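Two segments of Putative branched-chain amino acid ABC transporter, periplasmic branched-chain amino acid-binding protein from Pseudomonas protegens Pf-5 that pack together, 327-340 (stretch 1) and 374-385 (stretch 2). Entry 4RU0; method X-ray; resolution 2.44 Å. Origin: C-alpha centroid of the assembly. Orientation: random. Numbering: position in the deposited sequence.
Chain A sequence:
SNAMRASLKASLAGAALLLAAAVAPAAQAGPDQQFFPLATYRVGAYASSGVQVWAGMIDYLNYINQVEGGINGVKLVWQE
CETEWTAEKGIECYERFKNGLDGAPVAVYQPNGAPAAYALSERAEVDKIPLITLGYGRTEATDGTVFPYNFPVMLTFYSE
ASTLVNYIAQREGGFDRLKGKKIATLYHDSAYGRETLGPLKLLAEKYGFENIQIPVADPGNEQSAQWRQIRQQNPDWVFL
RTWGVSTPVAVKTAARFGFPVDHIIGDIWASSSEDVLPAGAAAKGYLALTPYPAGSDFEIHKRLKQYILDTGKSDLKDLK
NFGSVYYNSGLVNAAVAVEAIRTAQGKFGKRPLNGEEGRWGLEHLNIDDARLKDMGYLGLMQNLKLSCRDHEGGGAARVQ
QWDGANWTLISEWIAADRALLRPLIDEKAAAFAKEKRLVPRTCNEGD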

# COMPACT_ATOMS: atom_id res chain seq x y z
N TYR A 327 9.75 5.42 -4.73
CA TYR A 327 9.99 6.69 -4.08
C TYR A 327 8.70 7.32 -3.61
O TYR A 327 8.63 7.92 -2.56
N ASN A 328 7.67 7.19 -4.42
CA ASN A 328 6.40 7.83 -4.14
C ASN A 328 5.62 7.12 -3.04
O ASN A 328 4.81 7.74 -2.35
N SER A 329 5.85 5.82 -2.89
CA SER A 329 5.24 5.09 -1.79
C SER A 329 5.84 5.60 -0.48
O SER A 329 5.14 5.72 0.52
N GLY A 330 7.13 5.93 -0.51
CA GLY A 330 7.79 6.52 0.64
C GLY A 330 7.16 7.85 1.01
O GLY A 330 6.93 8.14 2.18
N LEU A 331 6.87 8.66 -0.01
CA LEU A 331 6.23 9.95 0.20
C LEU A 331 4.85 9.82 0.82
O LEU A 331 4.49 10.56 1.73
N VAL A 332 4.07 8.86 0.33
CA VAL A 332 2.70 8.68 0.79
C VAL A 332 2.69 8.01 2.16
O VAL A 332 1.87 8.34 3.02
N ASN A 333 3.61 7.07 2.36
CA ASN A 333 3.77 6.41 3.65
C ASN A 333 4.08 7.41 4.76
O ASN A 333 3.51 7.35 5.85
N ALA A 334 4.98 8.35 4.47
CA ALA A 334 5.40 9.34 5.44
C ALA A 334 4.32 10.39 5.70
O ALA A 334 4.16 10.85 6.83
N ALA A 335 3.58 10.75 4.66
CA ALA A 335 2.57 11.79 4.77
C ALA A 335 1.40 11.35 5.65
O ALA A 335 0.83 12.15 6.40
N VAL A 336 1.05 10.07 5.55
CA VAL A 336 -0.06 9.51 6.31
C VAL A 336 0.21 9.63 7.81
O VAL A 336 -0.65 10.08 8.57
N ALA A 337 1.41 9.26 8.21
CA ALA A 337 1.81 9.36 9.60
C ALA A 337 1.84 10.82 10.05
O ALA A 337 1.34 11.16 11.12
N VAL A 338 2.42 11.68 9.21
CA VAL A 338 2.51 13.11 9.50
C VAL A 338 1.13 13.75 9.71
O VAL A 338 0.93 14.50 10.66
N GLU A 339 0.18 13.43 8.84
CA GLU A 339 -1.18 13.94 8.98
C GLU A 339 -1.88 13.37 10.21
O GLU A 339 -2.68 14.05 10.85
N ALA A 340 -1.58 12.11 10.52
CA ALA A 340 -2.14 11.47 11.71
C ALA A 340 -1.67 12.19 12.96
O ALA A 340 -2.46 12.49 13.86
N ASP A 374 -3.21 21.56 -0.38
CA ASP A 374 -2.27 22.25 0.49
C ASP A 374 -0.91 21.56 0.53
O ASP A 374 0.11 22.19 0.26
N MSE A 375 -0.89 20.27 0.85
CA MSE A 375 0.38 19.57 0.96
C MSE A 375 0.88 19.12 -0.41
O MSE A 375 1.99 18.60 -0.53
N GLY A 376 0.07 19.34 -1.44
CA GLY A 376 0.47 19.08 -2.80
C GLY A 376 0.44 17.61 -3.19
O GLY A 376 1.26 17.16 -3.99
N TYR A 377 -0.51 16.87 -2.62
CA TYR A 377 -0.64 15.44 -2.92
C TYR A 377 -1.89 15.13 -3.73
O TYR A 377 -2.42 14.03 -3.66
N LEU A 378 -2.35 16.10 -4.52
CA LEU A 378 -3.64 15.97 -5.21
C LEU A 378 -3.70 14.77 -6.16
O LEU A 378 -4.62 13.95 -6.06
N GLY A 379 -2.73 14.64 -7.05
CA GLY A 379 -2.73 13.50 -7.96
C GLY A 379 -2.04 12.26 -7.41
O GLY A 379 -2.14 11.18 -7.99
N LEU A 380 -1.35 12.42 -6.28
CA LEU A 380 -0.47 11.38 -5.76
C LEU A 380 -1.15 10.48 -4.73
O LEU A 380 -0.93 9.27 -4.70
N MSE A 381 -1.97 11.08 -3.88
CA MSE A 381 -2.63 10.35 -2.80
C MSE A 381 -4.13 10.61 -2.82
O MSE A 381 -4.58 11.71 -3.11
N GLN A 382 -4.91 9.57 -2.52
CA GLN A 382 -6.37 9.70 -2.50
C GLN A 382 -6.87 10.36 -1.22
O GLN A 382 -6.09 10.64 -0.31
N ASN A 383 -8.17 10.62 -1.16
CA ASN A 383 -8.81 11.06 0.07
C ASN A 383 -8.75 9.97 1.13
O ASN A 383 -8.76 8.78 0.81
N LEU A 384 -8.68 10.38 2.39
CA LEU A 384 -8.68 9.44 3.51
C LEU A 384 -9.66 9.88 4.58
O LEU A 384 -9.59 11.00 5.07
N LYS A 385 -10.59 9.00 4.93
CA LYS A 385 -11.47 9.26 6.05
C LYS A 385 -11.59 7.99 6.89
O LYS A 385 -12.32 7.07 6.54

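Packing of helix 327-340 against the largely irregular segment 374-385, a contact carried mainly by apolar side chains; from the segment, Met-375, Tyr-377, Leu-380, Met-381 and Leu-384 all point toward the helix. Near the start of the helix, Asn-328 (chi1 m) lies sideways to the partner segment; its ND2, hydrogen-bonded elsewhere in the structure, sits 3.6 Å from CD1 of Leu-380 (t, p). One turn on, Leu-331 (m, t) points toward the segment, and its CD1 comes within 4.3 Å of Leu-380 CD2. Its carbonyl O accepts the helical bond from Ala-335 N (3.1 Å) and also lies 3.2 Å from Tyr-377 OH. Val-332 (t) touches three residues: CG2 is 4.0 Å from Leu-380 CG and meets the edge of the Tyr-377 ring, 4.3 Å from CE1, and both methyls of Val-332 approach CE of selenomethionine Met-381 (t, t, m), CG1 at 3.6 Å and CG2 at 3.8 Å. Ala-335 points inward, and its methyl touches both Tyr-377 (m) and Met-381: CB makes an off-centre CH-pi contact, 4.3 Å from the Tyr-377 ring centroid, and approaches Met-381 CE to 3.5 Å. Val-336 (t), set sideways, reaches Leu-384 (m, t), with CG2 4.1 Å from CD1. Finally, Glu-339 (m, m) points toward the segment and places OE1, hydrogen-bonded elsewhere, 3.6 Å from SE of selenomethionine Met-375, whose chi1 of 34° lies between wells.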

# COMPACT_ATOMS: atom_id res chain seq x y z
CB TYR A 327 10.76 7.64 -5.00
CG TYR A 327 11.12 8.95 -4.34
CD1 TYR A 327 10.17 9.93 -4.17
CD2 TYR A 327 12.39 9.18 -3.88
CE1 TYR A 327 10.49 11.11 -3.56
CE2 TYR A 327 12.72 10.36 -3.27
CZ TYR A 327 11.77 11.32 -3.11
OH TYR A 327 12.07 12.50 -2.51
CB ASN A 328 5.56 7.92 -5.41
CG ASN A 328 6.16 8.86 -6.44
OD1 ASN A 328 7.34 9.22 -6.35
ND2 ASN A 328 5.36 9.27 -7.41
CB SER A 329 5.45 3.58 -1.93
OG SER A 329 6.82 3.23 -1.81
CB LEU A 331 6.14 10.72 -1.12
CG LEU A 331 7.47 11.12 -1.77
CD1 LEU A 331 7.22 11.78 -3.12
CD2 LEU A 331 8.25 12.05 -0.86
CB VAL A 332 1.88 7.87 -0.24
CG1 VAL A 332 0.58 7.36 0.38
CG2 VAL A 332 1.58 8.74 -1.45
CB ASN A 333 4.88 5.36 3.57
CG ASN A 333 4.67 4.20 4.52
OD1 ASN A 333 3.53 3.83 4.82
ND2 ASN A 333 5.76 3.62 5.01
CB ALA A 334 6.68 10.02 4.97
CB ALA A 335 2.07 12.19 3.40
CB VAL A 336 -0.30 8.04 5.94
CG1 VAL A 336 -1.23 7.37 6.95
CG2 VAL A 336 -0.88 7.94 4.55
CB ALA A 337 3.17 8.71 9.80
CB VAL A 338 3.25 13.86 8.37
CG1 VAL A 338 3.05 15.36 8.49
CG2 VAL A 338 4.73 13.52 8.38
CB GLU A 339 -2.00 13.65 7.72
CG GLU A 339 -1.57 14.45 6.51
CD GLU A 339 -1.64 15.95 6.75
OE1 GLU A 339 -0.61 16.63 6.53
OE2 GLU A 339 -2.71 16.45 7.15
CB ALA A 340 -1.74 10.00 11.76
CB ASP A 374 -2.83 22.36 1.91
CG ASP A 374 -3.87 23.46 2.05
OD1 ASP A 374 -3.48 24.64 2.09
OD2 ASP A 374 -5.07 23.13 2.11
CB MSE A 375 0.27 18.37 1.90
CG MSE A 375 -1.07 17.66 1.89
SE MSE A 375 -1.04 16.07 3.04
CE MSE A 375 -2.95 15.72 3.13
CB TYR A 377 -0.67 14.63 -1.62
CG TYR A 377 0.69 14.34 -1.02
CD1 TYR A 377 1.31 13.11 -1.21
CD2 TYR A 377 1.35 15.30 -0.26
CE1 TYR A 377 2.55 12.84 -0.66
CE2 TYR A 377 2.59 15.04 0.29
CZ TYR A 377 3.18 13.81 0.09
OH TYR A 377 4.42 13.55 0.64
CB LEU A 378 -3.96 17.25 -5.98
CG LEU A 378 -5.41 17.34 -6.44
CD1 LEU A 378 -6.36 17.12 -5.27
CD2 LEU A 378 -5.68 18.68 -7.11
CB LEU A 380 0.78 12.01 -5.16
CG LEU A 380 1.91 11.09 -4.72
CD1 LEU A 380 2.27 10.10 -5.82
CD2 LEU A 380 3.13 11.92 -4.34
CB MSE A 381 -2.04 10.76 -1.45
CG MSE A 381 -2.74 10.15 -0.24
SE MSE A 381 -2.13 10.96 1.43
CE MSE A 381 -0.23 10.83 1.09
CB GLN A 382 -7.01 8.32 -2.66
CG GLN A 382 -6.73 7.37 -1.51
CD GLN A 382 -7.08 5.93 -1.83
OE1 GLN A 382 -8.20 5.48 -1.57
NE2 GLN A 382 -6.13 5.20 -2.41
CB ASN A 383 -10.26 11.47 -0.18
CG ASN A 383 -10.39 12.77 -0.95
OD1 ASN A 383 -9.44 13.22 -1.60
ND2 ASN A 383 -11.57 13.39 -0.88
CB LEU A 384 -7.29 9.33 4.13
CG LEU A 384 -6.25 8.48 3.41
CD1 LEU A 384 -4.90 8.62 4.10
CD2 LEU A 384 -6.70 7.03 3.40
CB LYS A 385 -12.85 9.73 5.57
CG LYS A 385 -13.76 10.19 6.70
CD LYS A 385 -14.81 11.18 6.20
CE LYS A 385 -15.93 11.37 7.20
NZ LYS A 385 -16.73 10.12 7.37